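PDB 4OQJ: PKS from Streptomyces albus, which probably condenses carrier-bound acyl units as a ketosynthase of the modular polyketide synthase that makes oxazolomycin. Local coordinates for residues A246-A251 against L397-P402; T427-G432 against V447-A452; L503-R508 against V689-L694; L510-A515 against A539-E544. All blocks are in the same frame, centred on the assembly; numbering follows the deposited sequence.

Contact 1 (A246-A251 against L397-P402)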
loop_
_atom_site.group_PDB
_atom_site.type_symbol
_atom_site.label_atom_id
_atom_site.label_comp_id
_atom_site.label_asym_id
_atom_site.label_seq_id
_atom_site.Cartn_x
_atom_site.Cartn_y
_atom_site.Cartn_z
ATOM N N ALA A 246 1.315 26.446 16.006
ATOM C CA ALA A 246 2.486 25.877 15.362
ATOM C C ALA A 246 3.624 26.887 15.250
ATOM O O ALA A 246 3.444 27.991 14.721
ATOM C CB ALA A 246 2.120 25.340 13.972
ATOM N N PHE A 247 4.782 26.471 15.762
ATOM C CA PHE A 247 6.058 27.200 15.693
ATOM C C PHE A 247 6.133 28.394 16.640
ATOM O O PHE A 247 7.172 29.055 16.740
ATOM C CB PHE A 247 6.326 27.629 14.251
ATOM C CG PHE A 247 6.265 26.481 13.288
ATOM C CD1 PHE A 247 7.153 25.424 13.419
ATOM C CD2 PHE A 247 5.315 26.434 12.291
ATOM C CE1 PHE A 247 7.105 24.343 12.559
ATOM C CE2 PHE A 247 5.259 25.353 11.421
ATOM C CZ PHE A 247 6.153 24.308 11.562
ATOM N N ASP A 248 5.045 28.632 17.362
ATOM C CA ASP A 248 4.964 29.738 18.313
ATOM C C ASP A 248 5.623 29.379 19.638
ATOM O O ASP A 248 5.758 28.203 19.977
ATOM C CB ASP A 248 3.502 30.119 18.548
ATOM C CG ASP A 248 3.343 31.359 19.411
ATOM O OD1 ASP A 248 3.351 32.473 18.852
ATOM O OD2 ASP A 248 3.190 31.218 20.642
ATOM N N ALA A 249 6.014 30.398 20.397
ATOM C CA ALA A 249 6.671 30.173 21.683
ATOM C C ALA A 249 5.728 29.488 22.671
ATOM O O ALA A 249 6.177 28.784 23.579
ATOM C CB ALA A 249 7.176 31.491 22.253
ATOM N N LYS A 250 4.424 29.687 22.482
ATOM C CA LYS A 250 3.422 29.103 23.369
ATOM C C LYS A 250 2.869 27.787 22.817
ATOM O O LYS A 250 1.833 27.309 23.277
ATOM C CB LYS A 250 2.286 30.106 23.608
ATOM C CG LYS A 250 2.772 31.382 24.300
ATOM C CD LYS A 250 1.708 32.463 24.393
ATOM C CE LYS A 250 2.304 33.735 24.996
ATOM N NZ LYS A 250 1.312 34.569 25.732
ATOM N N ALA A 251 3.561 27.202 21.840
ATOM C CA ALA A 251 3.147 25.912 21.288
ATOM C C ALA A 251 2.942 24.889 22.401
ATOM O O ALA A 251 3.852 24.644 23.191
ATOM C CB ALA A 251 4.181 25.402 20.288
ATOM N N LEU A 397 -1.750 30.118 11.385
ATOM C CA LEU A 397 -2.452 30.835 12.450
ATOM C C LEU A 397 -1.830 30.646 13.835
ATOM O O LEU A 397 -0.993 29.765 14.043
ATOM C CB LEU A 397 -3.922 30.393 12.479
ATOM C CG LEU A 397 -4.673 30.574 11.150
ATOM C CD1 LEU A 397 -6.146 30.214 11.281
ATOM C CD2 LEU A 397 -4.521 31.985 10.584
ATOM N N CYS A 398 -2.248 31.503 14.767
ATOM C CA CYS A 398 -1.810 31.451 16.162
ATOM C C CYS A 398 -0.296 31.607 16.303
ATOM O O CYS A 398 0.305 31.079 17.242
ATOM C CB CYS A 398 -2.266 30.137 16.814
ATOM S SG CYS A 398 -4.065 29.867 16.772
ATOM N N PHE A 399 0.314 32.328 15.363
ATOM C CA PHE A 399 1.743 32.630 15.427
ATOM C C PHE A 399 1.985 34.086 15.817
ATOM O O PHE A 399 1.688 34.993 15.046
ATOM C CB PHE A 399 2.432 32.361 14.093
ATOM C CG PHE A 399 3.917 32.555 14.150
ATOM C CD1 PHE A 399 4.727 31.588 14.716
ATOM C CD2 PHE A 399 4.498 33.711 13.669
ATOM C CE1 PHE A 399 6.092 31.762 14.778
ATOM C CE2 PHE A 399 5.861 33.896 13.736
ATOM C CZ PHE A 399 6.658 32.930 14.290
ATOM N N GLU A 400 2.546 34.288 17.003
ATOM C CA GLU A 400 2.752 35.631 17.552
ATOM C C GLU A 400 4.227 35.926 17.730
ATOM O O GLU A 400 4.679 37.040 17.485
ATOM C CB GLU A 400 2.038 35.768 18.887
ATOM C CG GLU A 400 0.532 35.603 18.777
ATOM C CD GLU A 400 -0.141 35.480 20.127
ATOM O OE1 GLU A 400 0.544 35.689 21.157
ATOM O OE2 GLU A 400 -1.353 35.169 20.157
ATOM N N ALA A 401 4.967 34.915 18.173
ATOM C CA ALA A 401 6.405 35.034 18.366
ATOM C C ALA A 401 7.030 33.660 18.202
ATOM O O ALA A 401 6.488 32.674 18.711
ATOM C CB ALA A 401 6.725 35.599 19.730
ATOM N N PRO A 402 8.176 33.586 17.505
ATOM C CA PRO A 402 8.816 32.290 17.256
ATOM C C PRO A 402 9.279 31.610 18.527
ATOM O O PRO A 402 9.799 32.245 19.445
ATOM C CB PRO A 402 10.010 32.649 16.375
ATOM C CG PRO A 402 10.308 34.062 16.726
ATOM C CD PRO A 402 8.979 34.697 16.969
HETATM O O HOH W 1 1.573 28.982 12.817
#

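Contact 2 (T427-G432 against V447-A452)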
loop_
_atom_site.group_PDB
_atom_site.type_symbol
_atom_site.label_atom_id
_atom_site.label_comp_id
_atom_site.label_asym_id
_atom_site.label_seq_id
_atom_site.Cartn_x
_atom_site.Cartn_y
_atom_site.Cartn_z
ATOM N N THR A 427 12.129 30.065 -11.152
ATOM C CA THR A 427 11.455 28.844 -11.586
ATOM C C THR A 427 9.962 28.984 -11.300
ATOM O O THR A 427 9.553 29.908 -10.589
ATOM C CB THR A 427 12.002 27.594 -10.863
ATOM O OG1 THR A 427 11.669 27.656 -9.469
ATOM C CG2 THR A 427 13.511 27.504 -11.021
ATOM N N PRO A 428 9.142 28.071 -11.851
ATOM C CA PRO A 428 7.741 28.027 -11.427
ATOM C C PRO A 428 7.655 27.857 -9.918
ATOM O O PRO A 428 8.585 27.314 -9.315
ATOM C CB PRO A 428 7.182 26.803 -12.159
ATOM C CG PRO A 428 8.037 26.658 -13.354
ATOM C CD PRO A 428 9.417 27.107 -12.927
ATOM N N ARG A 429 6.568 28.319 -9.314
ATOM C CA ARG A 429 6.410 28.207 -7.878
ATOM C C ARG A 429 6.405 26.742 -7.433
ATOM O O ARG A 429 5.681 25.921 -7.986
ATOM C CB ARG A 429 5.130 28.902 -7.444
ATOM C CG ARG A 429 5.129 30.406 -7.747
ATOM C CD ARG A 429 3.727 30.945 -7.713
ATOM N NE ARG A 429 3.680 32.393 -7.903
ATOM C CZ ARG A 429 3.755 32.997 -9.085
ATOM N NH1 ARG A 429 3.898 32.285 -10.198
ATOM N NH2 ARG A 429 3.684 34.323 -9.153
ATOM N N ARG A 430 7.220 26.423 -6.430
ATOM C CA ARG A 430 7.318 25.062 -5.927
ATOM C C ARG A 430 7.176 25.028 -4.417
ATOM O O ARG A 430 7.662 25.928 -3.708
ATOM C CB ARG A 430 8.647 24.433 -6.326
ATOM C CG ARG A 430 8.798 24.191 -7.805
ATOM C CD ARG A 430 10.251 23.950 -8.172
ATOM N NE ARG A 430 10.383 23.685 -9.597
ATOM C CZ ARG A 430 11.531 23.650 -10.256
ATOM N NH1 ARG A 430 12.683 23.871 -9.626
ATOM N NH2 ARG A 430 11.522 23.396 -11.556
ATOM N N ALA A 431 6.526 23.970 -3.941
ATOM C CA ALA A 431 6.313 23.757 -2.526
ATOM C C ALA A 431 6.676 22.345 -2.110
ATOM O O ALA A 431 6.693 21.415 -2.933
ATOM C CB ALA A 431 4.858 24.039 -2.163
ATOM N N GLY A 432 6.951 22.195 -0.817
ATOM C CA GLY A 432 7.043 20.884 -0.204
ATOM C C GLY A 432 5.895 20.654 0.770
ATOM O O GLY A 432 5.402 21.587 1.411
ATOM N N VAL A 447 5.458 19.716 -4.950
ATOM C CA VAL A 447 4.341 20.167 -5.781
ATOM C C VAL A 447 4.719 21.475 -6.473
ATOM O O VAL A 447 5.312 22.357 -5.850
ATOM C CB VAL A 447 3.048 20.392 -4.952
ATOM C CG1 VAL A 447 1.875 20.604 -5.869
ATOM C CG2 VAL A 447 2.769 19.214 -4.032
ATOM N N GLU A 448 4.368 21.585 -7.756
ATOM C CA GLU A 448 4.614 22.784 -8.551
ATOM C C GLU A 448 3.299 23.371 -9.089
ATOM O O GLU A 448 2.291 22.663 -9.289
ATOM C CB GLU A 448 5.568 22.452 -9.700
ATOM C CG GLU A 448 6.043 23.639 -10.515
ATOM C CD GLU A 448 7.131 23.257 -11.513
ATOM O OE1 GLU A 448 8.298 23.071 -11.098
ATOM O OE2 GLU A 448 6.819 23.121 -12.714
ATOM N N GLU A 449 3.299 24.676 -9.321
ATOM C CA GLU A 449 2.122 25.319 -9.866
ATOM C C GLU A 449 1.868 24.747 -11.260
ATOM O O GLU A 449 2.790 24.267 -11.920
ATOM C CB GLU A 449 2.298 26.832 -9.908
ATOM C CG GLU A 449 3.393 27.310 -10.853
ATOM C CD GLU A 449 3.417 28.826 -10.953
ATOM O OE1 GLU A 449 2.354 29.396 -11.277
ATOM O OE2 GLU A 449 4.478 29.442 -10.697
ATOM N N PRO A 450 0.607 24.758 -11.695
ATOM C CA PRO A 450 0.324 24.153 -12.993
ATOM C C PRO A 450 0.853 25.006 -14.143
ATOM O O PRO A 450 1.065 26.210 -13.967
ATOM C CB PRO A 450 -1.202 24.075 -13.011
ATOM C CG PRO A 450 -1.640 25.219 -12.166
ATOM C CD PRO A 450 -0.589 25.363 -11.087
ATOM N N PRO A 451 1.076 24.390 -15.311
ATOM C CA PRO A 451 1.517 25.181 -16.464
ATOM C C PRO A 451 0.408 26.099 -16.966
ATOM O O PRO A 451 -0.777 25.831 -16.723
ATOM C CB PRO A 451 1.880 24.117 -17.503
ATOM C CG PRO A 451 1.057 22.922 -17.123
ATOM C CD PRO A 451 0.926 22.961 -15.634
ATOM N N ALA A 452 0.799 27.175 -17.646
ATOM C CA ALA A 452 -0.152 28.134 -18.194
ATOM C C ALA A 452 -1.132 27.459 -19.154
ATOM O O ALA A 452 -0.776 26.516 -19.860
ATOM C CB ALA A 452 0.596 29.267 -18.906
#

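Contact 3 (L503-R508 against V689-L694)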
loop_
_atom_site.group_PDB
_atom_site.type_symbol
_atom_site.label_atom_id
_atom_site.label_comp_id
_atom_site.label_asym_id
_atom_site.label_seq_id
_atom_site.Cartn_x
_atom_site.Cartn_y
_atom_site.Cartn_z
ATOM N N LEU A 503 -20.240 18.113 -18.497
ATOM C CA LEU A 503 -21.519 17.620 -18.011
ATOM C C LEU A 503 -21.936 16.320 -18.706
ATOM O O LEU A 503 -22.528 15.447 -18.076
ATOM C CB LEU A 503 -22.588 18.681 -18.206
ATOM C CG LEU A 503 -22.561 19.903 -17.278
ATOM C CD1 LEU A 503 -23.569 20.931 -17.770
ATOM C CD2 LEU A 503 -22.864 19.521 -15.836
ATOM N N ALA A 504 -21.647 16.214 -20.005
ATOM C CA ALA A 504 -22.054 15.076 -20.815
ATOM C C ALA A 504 -21.171 13.859 -20.583
ATOM O O ALA A 504 -21.653 12.730 -20.586
ATOM C CB ALA A 504 -22.031 15.451 -22.314
ATOM N N LEU A 505 -19.874 14.103 -20.400
ATOM C CA LEU A 505 -18.878 13.035 -20.332
ATOM C C LEU A 505 -18.441 12.718 -18.914
ATOM O O LEU A 505 -17.941 11.629 -18.646
ATOM C CB LEU A 505 -17.647 13.415 -21.149
ATOM C CG LEU A 505 -17.857 13.608 -22.655
ATOM C CD1 LEU A 505 -16.660 14.340 -23.223
ATOM C CD2 LEU A 505 -18.063 12.273 -23.367
ATOM N N GLY A 506 -18.658 13.653 -18.001
ATOM C CA GLY A 506 -18.007 13.612 -16.699
ATOM C C GLY A 506 -18.949 13.522 -15.524
ATOM O O GLY A 506 -18.548 13.786 -14.390
ATOM N N ARG A 507 -20.191 13.120 -15.789
ATOM C CA ARG A 507 -21.213 13.014 -14.747
ATOM C C ARG A 507 -21.931 11.677 -14.870
ATOM O O ARG A 507 -22.196 11.216 -15.976
ATOM C CB ARG A 507 -22.206 14.174 -14.859
ATOM C CG ARG A 507 -21.620 15.526 -14.486
ATOM C CD ARG A 507 -21.411 15.603 -12.983
ATOM N NE ARG A 507 -20.849 16.869 -12.509
ATOM C CZ ARG A 507 -19.566 17.203 -12.601
ATOM N NH1 ARG A 507 -18.700 16.389 -13.202
ATOM N NH2 ARG A 507 -19.147 18.358 -12.100
ATOM N N ARG A 508 -22.240 11.040 -13.746
ATOM C CA ARG A 508 -22.941 9.764 -13.791
ATOM C C ARG A 508 -24.288 9.919 -14.521
ATOM O O ARG A 508 -24.983 10.906 -14.329
ATOM C CB ARG A 508 -23.171 9.223 -12.386
ATOM C CG ARG A 508 -23.792 7.835 -12.390
ATOM C CD ARG A 508 -23.825 7.231 -11.009
ATOM N NE ARG A 508 -22.518 6.707 -10.608
ATOM C CZ ARG A 508 -22.342 5.875 -9.590
ATOM N NH1 ARG A 508 -23.379 5.479 -8.863
ATOM N NH2 ARG A 508 -21.135 5.432 -9.304
ATOM N N VAL A 689 -11.830 18.088 -26.302
ATOM C CA VAL A 689 -12.589 18.154 -25.064
ATOM C C VAL A 689 -11.754 18.854 -23.987
ATOM O O VAL A 689 -10.559 18.606 -23.873
ATOM C CB VAL A 689 -12.982 16.739 -24.597
ATOM C CG1 VAL A 689 -13.609 16.773 -23.218
ATOM C CG2 VAL A 689 -13.919 16.095 -25.614
ATOM N N ARG A 690 -12.384 19.740 -23.222
ATOM C CA ARG A 690 -11.743 20.354 -22.066
ATOM C C ARG A 690 -12.603 20.134 -20.828
ATOM O O ARG A 690 -13.706 20.661 -20.734
ATOM C CB ARG A 690 -11.531 21.850 -22.293
ATOM C CG ARG A 690 -10.597 22.179 -23.429
ATOM C CD ARG A 690 -9.144 22.036 -23.021
ATOM N NE ARG A 690 -8.256 22.475 -24.093
ATOM C CZ ARG A 690 -7.914 21.726 -25.138
ATOM N NH1 ARG A 690 -7.106 22.221 -26.065
ATOM N NH2 ARG A 690 -8.375 20.484 -25.263
ATOM N N ARG A 691 -12.110 19.332 -19.894
ATOM C CA ARG A 691 -12.825 19.089 -18.645
ATOM C C ARG A 691 -12.542 20.195 -17.632
ATOM O O ARG A 691 -11.385 20.566 -17.426
ATOM C CB ARG A 691 -12.423 17.732 -18.063
ATOM C CG ARG A 691 -13.035 16.592 -18.809
ATOM C CD ARG A 691 -12.432 15.292 -18.397
ATOM N NE ARG A 691 -13.165 14.167 -18.957
ATOM C CZ ARG A 691 -13.026 13.727 -20.202
ATOM N NH1 ARG A 691 -12.193 14.326 -21.046
ATOM N NH2 ARG A 691 -13.736 12.688 -20.603
ATOM N N VAL A 692 -13.587 20.713 -16.990
ATOM C CA VAL A 692 -13.415 21.827 -16.045
ATOM C C VAL A 692 -14.201 21.575 -14.765
ATOM O O VAL A 692 -15.232 20.887 -14.796
ATOM C CB VAL A 692 -13.861 23.172 -16.660
ATOM C CG1 VAL A 692 -13.032 23.496 -17.897
ATOM C CG2 VAL A 692 -15.353 23.142 -17.035
ATOM N N PRO A 693 -13.739 22.145 -13.640
ATOM C CA PRO A 693 -14.471 22.001 -12.376
ATOM C C PRO A 693 -15.870 22.605 -12.413
ATOM O O PRO A 693 -16.016 23.783 -12.721
ATOM C CB PRO A 693 -13.588 22.755 -11.367
ATOM C CG PRO A 693 -12.249 22.794 -11.978
ATOM C CD PRO A 693 -12.477 22.884 -13.455
ATOM N N LEU A 694 -16.883 21.798 -12.107
ATOM C CA LEU A 694 -18.255 22.277 -11.977
ATOM C C LEU A 694 -18.785 21.746 -10.652
ATOM O O LEU A 694 -18.132 20.908 -10.039
ATOM C CB LEU A 694 -19.117 21.799 -13.136
ATOM C CG LEU A 694 -18.691 22.276 -14.523
ATOM C CD1 LEU A 694 -19.441 21.517 -15.584
ATOM C CD2 LEU A 694 -18.947 23.761 -14.670
HETATM O O HOH W 2 -15.392 10.875 -18.665
HETATM O O HOH W 3 -16.457 19.177 -12.997
#

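Contact 4 (L510-A515 against A539-E544)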
loop_
_atom_site.group_PDB
_atom_site.type_symbol
_atom_site.label_atom_id
_atom_site.label_comp_id
_atom_site.label_asym_id
_atom_site.label_seq_id
_atom_site.Cartn_x
_atom_site.Cartn_y
_atom_site.Cartn_z
ATOM N N LEU A 510 -27.916 9.305 -14.788
ATOM C CA LEU A 510 -28.911 8.946 -13.780
ATOM C C LEU A 510 -30.331 9.189 -14.316
ATOM O O LEU A 510 -30.488 9.796 -15.374
ATOM C CB LEU A 510 -28.640 9.725 -12.490
ATOM C CG LEU A 510 -27.332 9.342 -11.777
ATOM C CD1 LEU A 510 -26.957 10.361 -10.710
ATOM C CD2 LEU A 510 -27.466 7.972 -11.143
ATOM N N PRO A 511 -31.363 8.698 -13.599
ATOM C CA PRO A 511 -32.713 8.591 -14.190
ATOM C C PRO A 511 -33.541 9.871 -14.304
ATOM O O PRO A 511 -34.340 9.983 -15.238
ATOM C CB PRO A 511 -33.433 7.618 -13.240
ATOM C CG PRO A 511 -32.357 6.926 -12.486
ATOM C CD PRO A 511 -31.258 7.921 -12.350
ATOM N N TYR A 512 -33.421 10.788 -13.351
ATOM C CA TYR A 512 -34.150 12.057 -13.448
ATOM C C TYR A 512 -33.284 13.038 -14.211
ATOM O O TYR A 512 -32.198 13.403 -13.756
ATOM C CB TYR A 512 -34.520 12.563 -12.055
ATOM C CG TYR A 512 -35.452 11.593 -11.382
ATOM C CD1 TYR A 512 -34.957 10.529 -10.637
ATOM C CD2 TYR A 512 -36.830 11.700 -11.545
ATOM C CE1 TYR A 512 -35.804 9.624 -10.046
ATOM C CE2 TYR A 512 -37.688 10.797 -10.953
ATOM C CZ TYR A 512 -37.174 9.761 -10.214
ATOM O OH TYR A 512 -38.015 8.857 -9.622
ATOM N N ARG A 513 -33.767 13.462 -15.371
ATOM C CA ARG A 513 -32.931 14.174 -16.321
ATOM C C ARG A 513 -33.465 15.541 -16.708
ATOM O O ARG A 513 -34.676 15.804 -16.667
ATOM C CB ARG A 513 -32.755 13.322 -17.579
ATOM C CG ARG A 513 -32.151 11.963 -17.282
ATOM C CD ARG A 513 -31.816 11.190 -18.549
ATOM N NE ARG A 513 -31.230 9.885 -18.234
ATOM C CZ ARG A 513 -30.888 8.969 -19.144
ATOM N NH1 ARG A 513 -31.079 9.194 -20.435
ATOM N NH2 ARG A 513 -30.349 7.822 -18.756
ATOM N N ARG A 514 -32.538 16.406 -17.108
ATOM C CA ARG A 514 -32.877 17.761 -17.522
ATOM C C ARG A 514 -31.916 18.198 -18.594
ATOM O O ARG A 514 -30.753 17.789 -18.595
ATOM C CB ARG A 514 -32.828 18.726 -16.342
ATOM C CG ARG A 514 -33.265 20.157 -16.680
ATOM C CD ARG A 514 -33.553 20.911 -15.410
ATOM N NE ARG A 514 -34.863 20.559 -14.873
ATOM C CZ ARG A 514 -35.186 20.578 -13.582
ATOM N NH1 ARG A 514 -34.287 20.918 -12.672
ATOM N NH2 ARG A 514 -36.420 20.247 -13.199
ATOM N N ALA A 515 -32.397 19.005 -19.530
ATOM C CA ALA A 515 -31.522 19.509 -20.581
ATOM C C ALA A 515 -31.982 20.856 -21.107
ATOM O O ALA A 515 -33.156 21.222 -21.023
ATOM C CB ALA A 515 -31.421 18.505 -21.725
ATOM N N ALA A 539 -37.436 15.316 -17.701
ATOM C CA ALA A 539 -38.138 14.051 -17.806
ATOM C C ALA A 539 -37.500 13.045 -16.876
ATOM O O ALA A 539 -36.346 13.217 -16.451
ATOM C CB ALA A 539 -38.120 13.549 -19.244
ATOM N N GLY A 540 -38.251 12.001 -16.551
ATOM C CA GLY A 540 -37.767 10.983 -15.637
ATOM C C GLY A 540 -38.130 9.588 -16.092
ATOM O O GLY A 540 -38.667 9.408 -17.184
ATOM N N PRO A 541 -37.861 8.590 -15.243
ATOM C CA PRO A 541 -38.108 7.182 -15.576
ATOM C C PRO A 541 -39.586 6.874 -15.833
ATOM O O PRO A 541 -39.916 5.865 -16.459
ATOM C CB PRO A 541 -37.602 6.440 -14.336
ATOM C CG PRO A 541 -37.708 7.433 -13.233
ATOM C CD PRO A 541 -37.396 8.750 -13.854
ATOM N N ALA A 542 -40.464 7.749 -15.362
ATOM C CA ALA A 542 -41.897 7.548 -15.525
ATOM C C ALA A 542 -42.333 7.846 -16.955
ATOM O O ALA A 542 -43.198 7.162 -17.511
ATOM C CB ALA A 542 -42.666 8.425 -14.548
ATOM N N ASP A 543 -41.739 8.881 -17.539
ATOM C CA ASP A 543 -42.094 9.302 -18.889
ATOM C C ASP A 543 -41.776 8.206 -19.895
ATOM O O ASP A 543 -40.880 7.390 -19.681
ATOM C CB ASP A 543 -41.372 10.596 -19.250
ATOM C CG ASP A 543 -41.741 11.737 -18.319
ATOM O OD1 ASP A 543 -42.832 12.322 -18.505
ATOM O OD2 ASP A 543 -40.950 12.041 -17.397
ATOM N N GLU A 544 -42.536 8.178 -20.984
ATOM C CA GLU A 544 -42.440 7.092 -21.950
ATOM C C GLU A 544 -41.232 7.266 -22.854
ATOM O O GLU A 544 -40.900 8.387 -23.238
ATOM C CB GLU A 544 -43.722 7.018 -22.789
ATOM C CG GLU A 544 -43.848 5.746 -23.610
ATOM C CD GLU A 544 -43.812 4.497 -22.749
ATOM O OE1 GLU A 544 -42.738 3.858 -22.669
ATOM O OE2 GLU A 544 -44.855 4.159 -22.148
#

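Contact 1 (A246-A251 against L397-P402)
Ala246 O and Leu397 O are joined by a single water that donates to both, 2.8 Å from Ala246 O. This is where two loops of the thiolase-fold ketosynthase begin to meet; further along, the contact turns on an Asx turn headed by Asp248. Phe247 directs its carbonyl at the rim of the Phe399 ring, with O 3.5 Å from CE1 and near the ring plane. Its own ring leads away from 397-402, to Val341 of helix 336-348 and to Val415, which Phe399 also touches. Asp248 carries most of the polar load. Its CG is anti to the backbone N (chi1 -174°), and OD1 accepts the N-H groups of Glu400 and Ala401. Glu400 N comes nearly along the C-O axis of Asp248, 2.7 Å from OD1. Ala401 N approaches from the syn side, 3.0 Å from OD1 and 33° out of the carboxylate plane. The backbones form a single bridge between Asp248 and Pro402, in which Ala249 N donates to Ala401 O at 2.9 Å and Phe247 is backbone-bonded to Asn403. Beside this, the methyl CB of Ala249 rests 3.9 Å from Pro402 O. One carboxylate holds both loops, one oxygen for each, and its rotation is fixed: Asp248 OD2 takes Lys250 N at 2.7 Å, closing the Asx turn over a type I beta turn that runs from Asp248 to Ala251.

Contact 2 (T427-G432 against V447-A452)
Glu449 CG stands between the backbone N and the carbonyl carbon (chi1 65°), and the extended chain beyond it carries the carboxylate to Arg429; Glu448 CG is anti to its backbone N (chi1 -173°) and the chain beyond is extended, lying beside Arg430. The two salt bridges sit at the open end of the beta hairpin 430-436/441-448, and they differ in build. Glu449 OE2 is gripped twice by one residue: Arg429 N reaches it on the anti side at 2.7 Å, and Arg429 NH1 on the syn side at 2.9 Å. Guanidinium and carboxylate planes are turned 80° against each other. Glu449 OE1 makes a further salt bridge with Arg391, so this buried carboxylate probably keeps its charge. Arg430 and Glu448 instead lie side by side, pointing the same way, their planar groups nearly coplanar. Arg430 NE meets Glu448 OE1 in the guanidinium plane at 2.6 Å, while NH2 adds a weak bond to the same oxygen. Thr427 CB lies over the centre of one guanidinium face of Arg430. Between the strands, Ala431 and Val447 form a hydrogen-bonded antiparallel pair, Ala431 N to Val447 O at 2.8 Å and Val447 N to Ala431 O at 2.9 Å; their side chains face helix 376-390. Pro428 packs on Glu448, its CB 3.6 Å from Glu448 CD.

Contact 3 (L503-R508 against V689-L694)
The guanidinium of Arg507 turns its edge to Leu694: the carbonyl carbon of Leu694 and a water lie in its plane, and NH2 is 3.4 Å from Leu694 O. That water accepts from both Arg507 NH2 and Leu694 N. NH1 turns back to Gly506 O at 2.9 Å, standing 56° out of the carbonyl plane, and also binds Glu119 O, while NH2 donates to Pro695 O. Arg691 likewise has a water in its plane at one edge; this water donates to Leu505 O at 2.7 Å and accepts from Arg691 NH2. Leu505 CB approaches the same guanidinium obliquely, whereas Arg691 NE is bound to Gly122 O and the group makes a cation-pi contact with Tyr123. The apolar part is two separate touches. Leu503 and Leu694 cross at about a right angle, with Leu503 CG 3.9 Å from Leu694 CD1; Leu505 and Val689 meet tip to tip, CD1 to CG1, at 3.9 Å. Leu505 lies in the last turn of helix 496-505. An irregular segment runs past it beside the ketosynthase and resembles the post-acyltransferase linker of canonical modules, which runs back over the linker domain to the ketosynthase; in this AT-less synthase the similarity is inferred.

Contact 4 (L510-A515 against A539-E544)
Arg513 N donates to Ala539 O at 2.8 Å, and Ala539 N returns a bond to Arg513 O at 3.0 Å. This hydrogen-bonded antiparallel pair lies in a three-stranded antiparallel sheet, 465-471, 512-518 and 536-539, that probably belongs to the alpha/beta linker domain following the ketosynthase. The pair comes just before the outer strand leaves the sheet. The extended side chain of Arg513 runs back to its own segment, NE binding Leu510 O at 3.0 Å close to the guanidinium plane. Its end goes to Trp672, by a bond from NH1 to the carbonyl O and by a cation-pi contact. After Ala539 the chain folds into a type I turn from Gly540 to Asp543. Gly540 N donates a hydrogen bond to the anti lone pair of Asp543 OD2 at 2.8 Å, tying the two ends of the turn together. Gly540 CA also makes a C-H...O contact with Pro511 O. Outermost is the packing of Pro541 on Tyr512. The two side chains cross at about a right angle, and Pro541 CD forms a CH-pi contact over one face, 3.8 Å from the centroid of the Tyr512 ring and 19° off its normal. Pro511 CB touches the same Pro541 CD at 4.2 Å, and Pro541 CG lies 3.8 Å from Tyr512 CZ.

In the fold
Contacts 1 and 2 both lie in the ketosynthase: the first joins two of its loops, the second pairs the open end of the hairpin beside helix 376-390 in its large mixed sheet. Their centres are 28 Å apart and their nearest atoms about 11 Å. Contact 3 follows, its centre 25 Å from that of contact 2, where segment 689-694 passes between the ketosynthase and the smaller domain. Contact 4 is nested within the chain loop that contact 3 closes; helix 496-505 leads into strand 512-518, with centres 20 Å apart. Contacts 1 and 4, centres 56 Å apart, lie on opposite sides of the chain's centre. No contact residue belongs to the potassium site at Ser292 and Lys294.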